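Local coordinates for methanol--corrinoid protein co-methyltransferase (Methanosarcina barkeri, PDB 2I2X) that transfers the methyl group of methanol to the cob(I)amide carried by its partner MtaC, using zinc, in the methanol pathway of methanogenesis, at residues A121-E131 / A158-K169. Residues are numbered along the deposited sequence; the frame is centred on the assembly and turned at random.
Sequences ALRHTIGDIRE and ADLLSVESMGGK. With ZN (zinc ion), chain Q; K (potassium ion), chain S.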
loop_
_atom_site.group_PDB
_atom_site.type_symbol
_atom_site.label_atom_id
_atom_site.label_comp_id
_atom_site.label_asym_id
_atom_site.label_seq_id
_atom_site.Cartn_x
_atom_site.Cartn_y
_atom_site.Cartn_z
ATOM N N ALA A 121 13.227 -2.430 17.598
ATOM C CA ALA A 121 12.603 -2.962 18.811
ATOM C C ALA A 121 11.420 -3.780 18.368
ATOM O O ALA A 121 10.878 -3.563 17.291
ATOM C CB ALA A 121 12.170 -1.828 19.786
ATOM N N LEU A 122 11.057 -4.765 19.166
ATOM C CA LEU A 122 9.969 -5.635 18.821
ATOM C C LEU A 122 8.777 -5.465 19.788
ATOM O O LEU A 122 8.912 -5.553 20.991
ATOM C CB LEU A 122 10.469 -7.080 18.779
ATOM C CG LEU A 122 9.399 -8.151 18.547
ATOM C CD1 LEU A 122 8.757 -7.981 17.180
ATOM C CD2 LEU A 122 9.954 -9.553 18.746
ATOM N N ARG A 123 7.607 -5.218 19.242
ATOM C CA ARG A 123 6.435 -5.083 20.051
ATOM C C ARG A 123 5.546 -6.262 19.778
ATOM O O ARG A 123 5.273 -6.574 18.608
ATOM C CB ARG A 123 5.710 -3.828 19.671
ATOM C CG ARG A 123 4.368 -3.660 20.335
ATOM C CD ARG A 123 3.792 -2.402 19.745
ATOM N NE ARG A 123 3.134 -1.617 20.736
ATOM C CZ ARG A 123 3.188 -0.301 20.819
ATOM N NH1 ARG A 123 3.876 0.433 19.960
ATOM N NH2 ARG A 123 2.523 0.278 21.799
ATOM N N HIS A 124 5.117 -6.915 20.858
ATOM C CA HIS A 124 4.137 -7.964 20.798
ATOM C C HIS A 124 2.899 -7.465 21.481
ATOM O O HIS A 124 2.963 -6.945 22.593
ATOM C CB HIS A 124 4.642 -9.222 21.506
ATOM C CG HIS A 124 5.118 -10.283 20.567
ATOM N ND1 HIS A 124 5.932 -10.013 19.481
ATOM C CD2 HIS A 124 4.874 -11.611 20.531
ATOM C CE1 HIS A 124 6.183 -11.135 18.833
ATOM N NE2 HIS A 124 5.537 -12.115 19.438
ATOM N N THR A 125 1.775 -7.625 20.796
ATOM C CA THR A 125 0.463 -7.260 21.287
ATOM C C THR A 125 -0.331 -8.557 21.510
ATOM O O THR A 125 -0.823 -9.189 20.550
ATOM C CB THR A 125 -0.247 -6.366 20.255
ATOM O OG1 THR A 125 0.522 -5.186 20.069
ATOM C CG2 THR A 125 -1.692 -5.992 20.693
ATOM N N ILE A 126 -0.439 -8.952 22.788
ATOM C CA ILE A 126 -1.135 -10.154 23.194
ATOM C C ILE A 126 -2.597 -9.970 22.801
ATOM O O ILE A 126 -3.105 -8.847 22.775
ATOM C CB ILE A 126 -0.922 -10.371 24.722
ATOM C CG1 ILE A 126 0.464 -10.983 24.999
ATOM C CG2 ILE A 126 -1.993 -11.308 25.371
ATOM C CD1 ILE A 126 1.647 -10.298 24.332
ATOM N N GLY A 127 -3.262 -11.054 22.426
ATOM C CA GLY A 127 -4.718 -11.013 22.274
ATOM C C GLY A 127 -5.516 -11.021 23.586
ATOM O O GLY A 127 -5.183 -11.751 24.523
ATOM N N ASP A 128 -6.575 -10.213 23.665
ATOM C CA ASP A 128 -7.443 -10.273 24.839
ATOM C C ASP A 128 -8.291 -11.504 24.720
ATOM O O ASP A 128 -9.361 -11.480 24.131
ATOM C CB ASP A 128 -8.320 -9.029 25.037
ATOM C CG ASP A 128 -8.812 -8.892 26.499
ATOM O OD1 ASP A 128 -8.858 -9.935 27.196
ATOM O OD2 ASP A 128 -9.159 -7.764 26.939
ATOM N N ILE A 129 -7.779 -12.592 25.275
ATOM C CA ILE A 129 -8.419 -13.891 25.161
ATOM C C ILE A 129 -9.496 -14.150 26.245
ATOM O O ILE A 129 -10.130 -15.206 26.238
ATOM C CB ILE A 129 -7.358 -15.012 25.199
ATOM C CG1 ILE A 129 -6.556 -14.976 26.516
ATOM C CG2 ILE A 129 -6.450 -14.897 24.033
ATOM C CD1 ILE A 129 -5.695 -16.221 26.778
ATOM N N ARG A 130 -9.715 -13.195 27.152
ATOM C CA ARG A 130 -10.650 -13.370 28.283
ATOM C C ARG A 130 -12.132 -13.336 27.860
ATOM O O ARG A 130 -12.906 -12.497 28.307
ATOM C CB ARG A 130 -10.377 -12.325 29.372
ATOM C CG ARG A 130 -8.946 -12.327 29.916
ATOM C CD ARG A 130 -8.659 -11.095 30.768
ATOM N NE ARG A 130 -8.916 -9.846 30.046
ATOM C CZ ARG A 130 -9.276 -8.694 30.606
ATOM N NH1 ARG A 130 -9.439 -8.584 31.936
ATOM N NH2 ARG A 130 -9.489 -7.639 29.828
ATOM N N GLU A 131 -12.504 -14.269 26.988
ATOM C CA GLU A 131 -13.853 -14.350 26.422
ATOM C C GLU A 131 -14.146 -15.778 25.891
ATOM O O GLU A 131 -13.224 -16.475 25.467
ATOM C CB GLU A 131 -13.991 -13.320 25.307
ATOM C CG GLU A 131 -15.295 -13.372 24.580
ATOM C CD GLU A 131 -15.556 -12.161 23.727
ATOM O OE1 GLU A 131 -14.750 -11.896 22.805
ATOM O OE2 GLU A 131 -16.594 -11.496 23.957
ATOM N N ALA A 158 10.287 -10.128 22.949
ATOM C CA ALA A 158 9.444 -8.938 22.884
ATOM C C ALA A 158 9.989 -7.836 23.782
ATOM O O ALA A 158 10.349 -8.078 24.929
ATOM C CB ALA A 158 7.988 -9.249 23.187
ATOM N N ASP A 159 10.082 -6.632 23.211
ATOM C CA ASP A 159 10.626 -5.456 23.875
ATOM C C ASP A 159 9.498 -4.603 24.465
ATOM O O ASP A 159 9.628 -4.048 25.560
ATOM C CB ASP A 159 11.415 -4.624 22.861
ATOM C CG ASP A 159 12.645 -5.349 22.323
ATOM O OD1 ASP A 159 12.735 -5.545 21.095
ATOM O OD2 ASP A 159 13.539 -5.719 23.113
ATOM N N LEU A 160 8.387 -4.495 23.742
ATOM C CA LEU A 160 7.248 -3.692 24.194
ATOM C C LEU A 160 6.052 -4.609 24.325
ATOM O O LEU A 160 5.880 -5.541 23.524
ATOM C CB LEU A 160 6.952 -2.533 23.227
ATOM C CG LEU A 160 8.180 -1.744 22.707
ATOM C CD1 LEU A 160 7.867 -0.981 21.425
ATOM C CD2 LEU A 160 8.787 -0.794 23.700
ATOM N N LEU A 161 5.224 -4.358 25.329
ATOM C CA LEU A 161 4.060 -5.195 25.587
ATOM C C LEU A 161 2.788 -4.365 25.504
ATOM O O LEU A 161 2.722 -3.291 26.091
ATOM C CB LEU A 161 4.166 -5.843 26.978
ATOM C CG LEU A 161 5.437 -6.632 27.319
ATOM C CD1 LEU A 161 5.396 -7.134 28.755
ATOM C CD2 LEU A 161 5.649 -7.800 26.348
ATOM N N SER A 162 1.782 -4.868 24.796
ATOM C CA SER A 162 0.541 -4.153 24.587
ATOM C C SER A 162 -0.588 -5.165 24.496
ATOM O O SER A 162 -0.338 -6.377 24.363
ATOM C CB SER A 162 0.602 -3.418 23.254
ATOM O OG SER A 162 1.218 -2.148 23.363
ATOM N N VAL A 163 -1.821 -4.663 24.542
ATOM C CA VAL A 163 -3.017 -5.458 24.273
ATOM C C VAL A 163 -4.058 -4.464 23.822
ATOM O O VAL A 163 -3.979 -3.300 24.178
ATOM C CB VAL A 163 -3.558 -6.223 25.549
ATOM C CG1 VAL A 163 -3.655 -5.319 26.746
ATOM C CG2 VAL A 163 -4.941 -6.842 25.278
ATOM N N GLU A 164 -5.020 -4.923 23.044
ATOM C CA GLU A 164 -6.224 -4.144 22.787
ATOM C C GLU A 164 -7.335 -4.744 23.646
ATOM O O GLU A 164 -7.986 -5.698 23.230
ATOM C CB GLU A 164 -6.627 -4.257 21.323
ATOM C CG GLU A 164 -5.455 -4.355 20.418
ATOM C CD GLU A 164 -5.671 -3.641 19.106
ATOM O OE1 GLU A 164 -6.782 -3.168 18.839
ATOM O OE2 GLU A 164 -4.719 -3.552 18.309
ATOM N N SER A 165 -7.535 -4.211 24.842
ATOM C CA SER A 165 -8.406 -4.893 25.809
ATOM C C SER A 165 -9.909 -4.611 25.648
ATOM O O SER A 165 -10.292 -3.600 25.078
ATOM C CB SER A 165 -7.916 -4.708 27.243
ATOM O OG SER A 165 -7.849 -3.355 27.624
ATOM N N MET A 166 -10.739 -5.525 26.147
ATOM C CA MET A 166 -12.152 -5.565 25.835
ATOM C C MET A 166 -13.091 -5.062 26.957
ATOM O O MET A 166 -14.327 -5.144 26.836
ATOM C CB MET A 166 -12.547 -6.997 25.476
ATOM C CG MET A 166 -11.875 -7.633 24.271
ATOM S SD MET A 166 -12.388 -9.400 24.098
ATOM C CE MET A 166 -11.893 -10.134 25.673
ATOM N N GLY A 167 -12.536 -4.539 28.044
ATOM C CA GLY A 167 -13.397 -4.003 29.115
ATOM C C GLY A 167 -14.499 -3.080 28.600
ATOM O O GLY A 167 -14.226 -2.081 27.934
ATOM N N GLY A 168 -15.745 -3.416 28.897
ATOM C CA GLY A 168 -16.874 -2.569 28.511
ATOM C C GLY A 168 -17.366 -2.776 27.079
ATOM O O GLY A 168 -18.309 -2.106 26.631
ATOM N N LYS A 169 -16.746 -3.700 26.353
ATOM C CA LYS A 169 -17.101 -3.963 24.964
ATOM C C LYS A 169 -18.586 -4.333 24.770
ATOM O O LYS A 169 -19.249 -3.827 23.853
ATOM C CB LYS A 169 -16.160 -5.050 24.418
ATOM C CG LYS A 169 -16.474 -5.607 23.054
ATOM C CD LYS A 169 -15.299 -6.438 22.534
ATOM C CE LYS A 169 -15.418 -7.916 22.845
ATOM N NZ LYS A 169 -16.013 -8.673 21.722
HETATM ZN ZN ZN Q . -6.840 -1.858 17.169
HETATM K K K S . -5.083 -3.754 15.921
HETATM O O HOH W 1 -4.996 -7.308 21.614
HETATM O O HOH W 2 -7.324 -8.308 21.755
HETATM O O HOH W 3 -18.459 -9.496 23.716
#
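D128 lies across M166, joining the loops that follow two adjacent parallel strands, 121-126 and 160-163, of the TIM barrel. Its CB packs against M166 CE, 3.8 Å away, and against E164 O. CG, anti to the backbone N (chi1 -159°), carries the carboxylate over to the other loop, where M166 CE lies 3.4 Å from both CG and OD1 of D128. There OD2 accepts a hydrogen bond from M166 N at 2.9 Å on its anti side, 28° out of the carboxylate plane, while its syn lone pair takes R130 NH2. OD1 receives R130 NE, 2.9 Å away, in the same side-on salt bridge, and R130 NH1 reaches on to D195 of helix 181-210. With an alanine here, M166 N would probably lose this acceptor and R130 its two-nitrogen partner, leaving the guanidinium tied by NH1 to D195.

Farther back, H124 N bonds L160 O (3.1 Å) and I126 N bonds S162 O in parallel-strand register. The guanidinium of R123 grips S162 OG with NE and NH2 (3.2 Å from NH2 to OG), both in its plane, while NH1 pairs with E42; S162 OG also bonds G216 O of the next strand, 213-216. One water bridges I126 O to E164 N, and a second bridges D128 N to E164 O. E164 OE1 binds zinc at 2.1 Å, alongside C220 and C269, and OE2 binds potassium at 2.4 Å. The E164 backbone is thus tied by two waters to the end of the neighbouring strand and the loop after it, consistent with a fixed carboxylate shared by two metals.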